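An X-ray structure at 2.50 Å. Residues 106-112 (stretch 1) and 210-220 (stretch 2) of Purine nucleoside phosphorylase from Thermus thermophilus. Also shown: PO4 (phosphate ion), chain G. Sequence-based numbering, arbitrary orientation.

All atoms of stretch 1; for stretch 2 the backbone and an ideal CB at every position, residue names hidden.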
# COMPACT_ATOMS: atom_id res chain seq x y z
N THR A 106 -24.38 -27.82 7.07
CA THR A 106 -22.94 -27.53 7.34
C THR A 106 -22.11 -28.10 6.19
O THR A 106 -22.31 -29.29 5.85
CB THR A 106 -22.49 -28.08 8.70
OG1 THR A 106 -23.25 -27.43 9.71
CG2 THR A 106 -21.03 -27.85 9.00
N PHE A 107 -21.20 -27.28 5.63
CA PHE A 107 -20.40 -27.61 4.43
C PHE A 107 -18.93 -27.34 4.68
O PHE A 107 -18.61 -26.26 5.20
CB PHE A 107 -20.86 -26.80 3.23
CG PHE A 107 -21.82 -27.51 2.32
CD1 PHE A 107 -23.18 -27.49 2.56
CD2 PHE A 107 -21.35 -28.19 1.20
CE1 PHE A 107 -24.05 -28.14 1.70
CE2 PHE A 107 -22.22 -28.84 0.35
CZ PHE A 107 -23.57 -28.82 0.60
N LEU A 108 -18.08 -28.30 4.31
CA LEU A 108 -16.61 -28.21 4.30
C LEU A 108 -16.20 -28.05 2.83
O LEU A 108 -16.36 -29.01 2.08
CB LEU A 108 -16.00 -29.48 4.91
CG LEU A 108 -15.87 -29.55 6.44
CD1 LEU A 108 -17.18 -29.22 7.16
CD2 LEU A 108 -15.36 -30.90 6.89
N LEU A 109 -15.73 -26.88 2.42
CA LEU A 109 -15.27 -26.67 1.03
C LEU A 109 -13.75 -26.81 0.99
O LEU A 109 -13.09 -26.08 1.72
CB LEU A 109 -15.72 -25.29 0.56
CG LEU A 109 -17.21 -25.00 0.75
CD1 LEU A 109 -17.48 -23.53 0.49
CD2 LEU A 109 -18.06 -25.87 -0.15
N THR A 110 -13.23 -27.73 0.19
CA THR A 110 -11.78 -28.04 0.09
C THR A 110 -11.32 -27.73 -1.33
O THR A 110 -12.13 -27.92 -2.26
CB THR A 110 -11.46 -29.49 0.52
OG1 THR A 110 -11.66 -30.38 -0.58
CG2 THR A 110 -12.28 -29.93 1.71
N SER A 111 -10.06 -27.31 -1.47
CA SER A 111 -9.45 -26.86 -2.75
C SER A 111 -7.94 -27.11 -2.69
O SER A 111 -7.38 -27.17 -1.58
CB SER A 111 -9.76 -25.40 -3.01
OG SER A 111 -9.48 -24.62 -1.86
N ALA A 112 -7.31 -27.24 -3.85
CA ALA A 112 -5.86 -26.98 -4.01
C ALA A 112 -5.68 -25.47 -4.23
O ALA A 112 -6.50 -24.89 -4.97
CB ALA A 112 -5.30 -27.79 -5.16
N UNK A 210 -8.86 -20.99 -7.91
CA UNK A 210 -9.85 -20.70 -8.97
C UNK A 210 -11.23 -21.26 -8.62
O UNK A 210 -11.99 -21.46 -9.55
CB UNK A 210 -9.38 -21.28 -10.31
N UNK A 211 -11.57 -21.44 -7.34
CA UNK A 211 -12.84 -22.07 -6.89
C UNK A 211 -13.36 -21.46 -5.58
O UNK A 211 -12.74 -20.51 -5.11
CB UNK A 211 -12.64 -23.58 -6.70
N UNK A 212 -14.43 -22.02 -4.99
CA UNK A 212 -14.82 -21.94 -3.55
C UNK A 212 -15.64 -20.69 -3.23
O UNK A 212 -16.67 -20.82 -2.53
CB UNK A 212 -13.57 -21.95 -2.66
N UNK A 213 -15.18 -19.52 -3.65
CA UNK A 213 -15.83 -18.22 -3.29
C UNK A 213 -17.29 -18.24 -3.76
O UNK A 213 -18.17 -17.90 -3.00
CB UNK A 213 -15.09 -17.04 -3.92
N UNK A 214 -17.63 -18.66 -5.00
CA UNK A 214 -19.03 -18.65 -5.41
C UNK A 214 -19.85 -19.58 -4.50
O UNK A 214 -20.95 -19.22 -4.14
CB UNK A 214 -19.16 -19.07 -6.87
N UNK A 215 -19.29 -20.73 -4.15
CA UNK A 215 -19.88 -21.72 -3.21
C UNK A 215 -20.10 -21.02 -1.87
O UNK A 215 -21.25 -21.07 -1.35
CB UNK A 215 -18.98 -22.95 -3.04
N UNK A 216 -19.08 -20.35 -1.33
CA UNK A 216 -19.19 -19.66 -0.01
C UNK A 216 -20.35 -18.65 -0.05
O UNK A 216 -21.12 -18.64 0.90
CB UNK A 216 -17.88 -18.95 0.35
N UNK A 217 -20.45 -17.83 -1.10
CA UNK A 217 -21.50 -16.77 -1.23
C UNK A 217 -22.88 -17.44 -1.37
O UNK A 217 -23.82 -17.03 -0.65
CB UNK A 217 -21.23 -15.87 -2.43
N UNK A 218 -23.00 -18.43 -2.26
CA UNK A 218 -24.24 -19.21 -2.50
C UNK A 218 -24.75 -19.82 -1.18
O UNK A 218 -25.97 -19.75 -0.93
CB UNK A 218 -23.99 -20.32 -3.53
N UNK A 219 -23.84 -20.37 -0.37
CA UNK A 219 -24.16 -21.13 0.86
C UNK A 219 -24.52 -20.17 2.01
O UNK A 219 -25.39 -20.56 2.83
CB UNK A 219 -22.98 -22.01 1.27
N UNK A 220 -23.93 -18.97 2.08
CA UNK A 220 -24.28 -18.01 3.17
C UNK A 220 -25.63 -17.35 2.83
O UNK A 220 -26.41 -17.04 3.76
CB UNK A 220 -23.19 -16.95 3.34
P PO4 G . -9.80 -26.67 -6.87
O1 PO4 G . -11.13 -27.09 -7.51
O2 PO4 G . -8.71 -26.59 -7.94
O3 PO4 G . -9.36 -27.68 -5.82
O4 PO4 G . -10.00 -25.33 -6.18

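Strand 106-112 runs nearly antiparallel to helix 213-220, their axes approaching to 9.9 Å at 169°, and Phe-107, Leu-109 and Ser-111 turn their CA-to-CB bonds toward stretch 2. The strand thus offers an apolar surface along most of its length and becomes polar near the phosphate.

Position 210 lies in a loop, its CA-to-CB bond sideways to the strand, with no strand atom within 5.5 Å of the ideal CB. Little is specified here; the residue is Met-210, whose extended side chain leads away.

At position 211 the CB points toward the strand, 5.0 Å from Ser-111 CB, and the phosphate lies close by. A small side chain with a donor would suit, serine or threonine among them. Ser-211 takes the p rotamer, and its OG donates to PO4 O4 at 2.5 Å. Ala-112 N donates to PO4 O3 at 2.9 Å, so both stretches hold the same anion. Direct contact is looser, with Ser-211 OG 3.6 Å from Ser-111 CB.

Position 212 precedes the helix and has a positive phi (86°), which would favour glycine, asparagine or aspartate. Its CB, however, faces both Ser-111 OG (4.9 Å) and Leu-109 CB (5.1 Å), a mixed setting that a small side chain with polar and apolar parts could serve. The residue is Thr-212, a beta-branched choice despite the backbone angles. Its OG1 donates to Ser-211 OG (2.8 Å), while its CG2 lies 4.2 Å from Leu-109 CB. Although it occupies the N-cap position, its side chain makes no capping bond.

Positions 213 and 214 begin the helix and have no strand atom near their CBs. The first points away and leaves the choice wide; the second, with phi -62° in the first turn, readily admits proline. They are Val-213 and Pro-214.

At position 215 the ideal CB is 3.9 Å from Leu-109 CD1. Apolar residues would suit, as would a longer polar chain that packs through its CB and carries its end elsewhere. Glu-215 does the latter: its CB lies 4.0 Å from Leu-109 CD1, and its OE2 accepts a weak hydrogen bond from Thr-212 N (3.4 Å).

Position 216 points sideways, yet its CB is 4.6 Å from Leu-109 CD1, so a modest aliphatic side chain could reach that methyl. Val-216, in the t rotamer, brings CG2 to 3.6 Å from Leu-109 CD1.

Positions 217 and 218 are out of reach of the strand, which sets no preference; they are Ile-217 and Ala-218.

Position 219 points toward the strand, but no strand atom lies within 5.5 Å of its ideal CB. The space before Phe-107 and Leu-109 calls for a longer apolar side chain, such as leucine, methionine or phenylalanine. Leu-219 spans it: CD2 sits over one face of the Phe-107 ring in a CH-pi contact, 4.2 Å from the ring centroid, and CD1 lies 4.1 Å from Leu-109 CD2.

Position 220 is again out of reach, and many residues would do; it is Arg-220.

Stretch 2, residues 210-220: MSTVPEVIALR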
# COMPACT_ATOMS: atom_id res chain seq x y z
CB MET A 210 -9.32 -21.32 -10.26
CG MET A 210 -7.93 -20.85 -10.61
SD MET A 210 -7.39 -21.58 -12.16
CE MET A 210 -5.79 -20.81 -12.35
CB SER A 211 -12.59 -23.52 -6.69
OG SER A 211 -11.85 -23.73 -5.49
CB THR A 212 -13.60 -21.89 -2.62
OG1 THR A 212 -12.78 -23.00 -2.96
CG2 THR A 212 -13.96 -21.92 -1.15
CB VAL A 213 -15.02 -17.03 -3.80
CG1 VAL A 213 -15.77 -15.71 -3.70
CG2 VAL A 213 -13.69 -16.94 -3.06
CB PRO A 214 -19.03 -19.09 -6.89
CG PRO A 214 -17.62 -19.55 -7.20
CD PRO A 214 -16.72 -19.10 -6.08
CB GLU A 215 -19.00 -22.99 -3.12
CG GLU A 215 -19.01 -23.81 -4.40
CD GLU A 215 -17.70 -24.46 -4.81
OE1 GLU A 215 -17.34 -25.46 -4.19
OE2 GLU A 215 -17.06 -23.99 -5.76
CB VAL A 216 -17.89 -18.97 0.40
CG1 VAL A 216 -18.12 -18.19 1.69
CG2 VAL A 216 -16.75 -19.96 0.55
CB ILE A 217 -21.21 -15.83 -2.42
CG1 ILE A 217 -19.92 -15.04 -2.19
CG2 ILE A 217 -22.39 -14.91 -2.68
CD1 ILE A 217 -19.41 -14.31 -3.41
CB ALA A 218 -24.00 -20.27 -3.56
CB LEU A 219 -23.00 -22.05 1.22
CG LEU A 219 -22.95 -23.34 0.41
CD1 LEU A 219 -21.62 -24.03 0.56
CD2 LEU A 219 -24.07 -24.27 0.82
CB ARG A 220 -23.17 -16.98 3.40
CG ARG A 220 -21.88 -17.58 3.94
CD ARG A 220 -21.97 -18.11 5.35
NE ARG A 220 -22.54 -17.16 6.28
CZ ARG A 220 -23.61 -17.38 7.02
NH1 ARG A 220 -24.22 -18.56 7.01
NH2 ARG A 220 -24.08 -16.42 7.78
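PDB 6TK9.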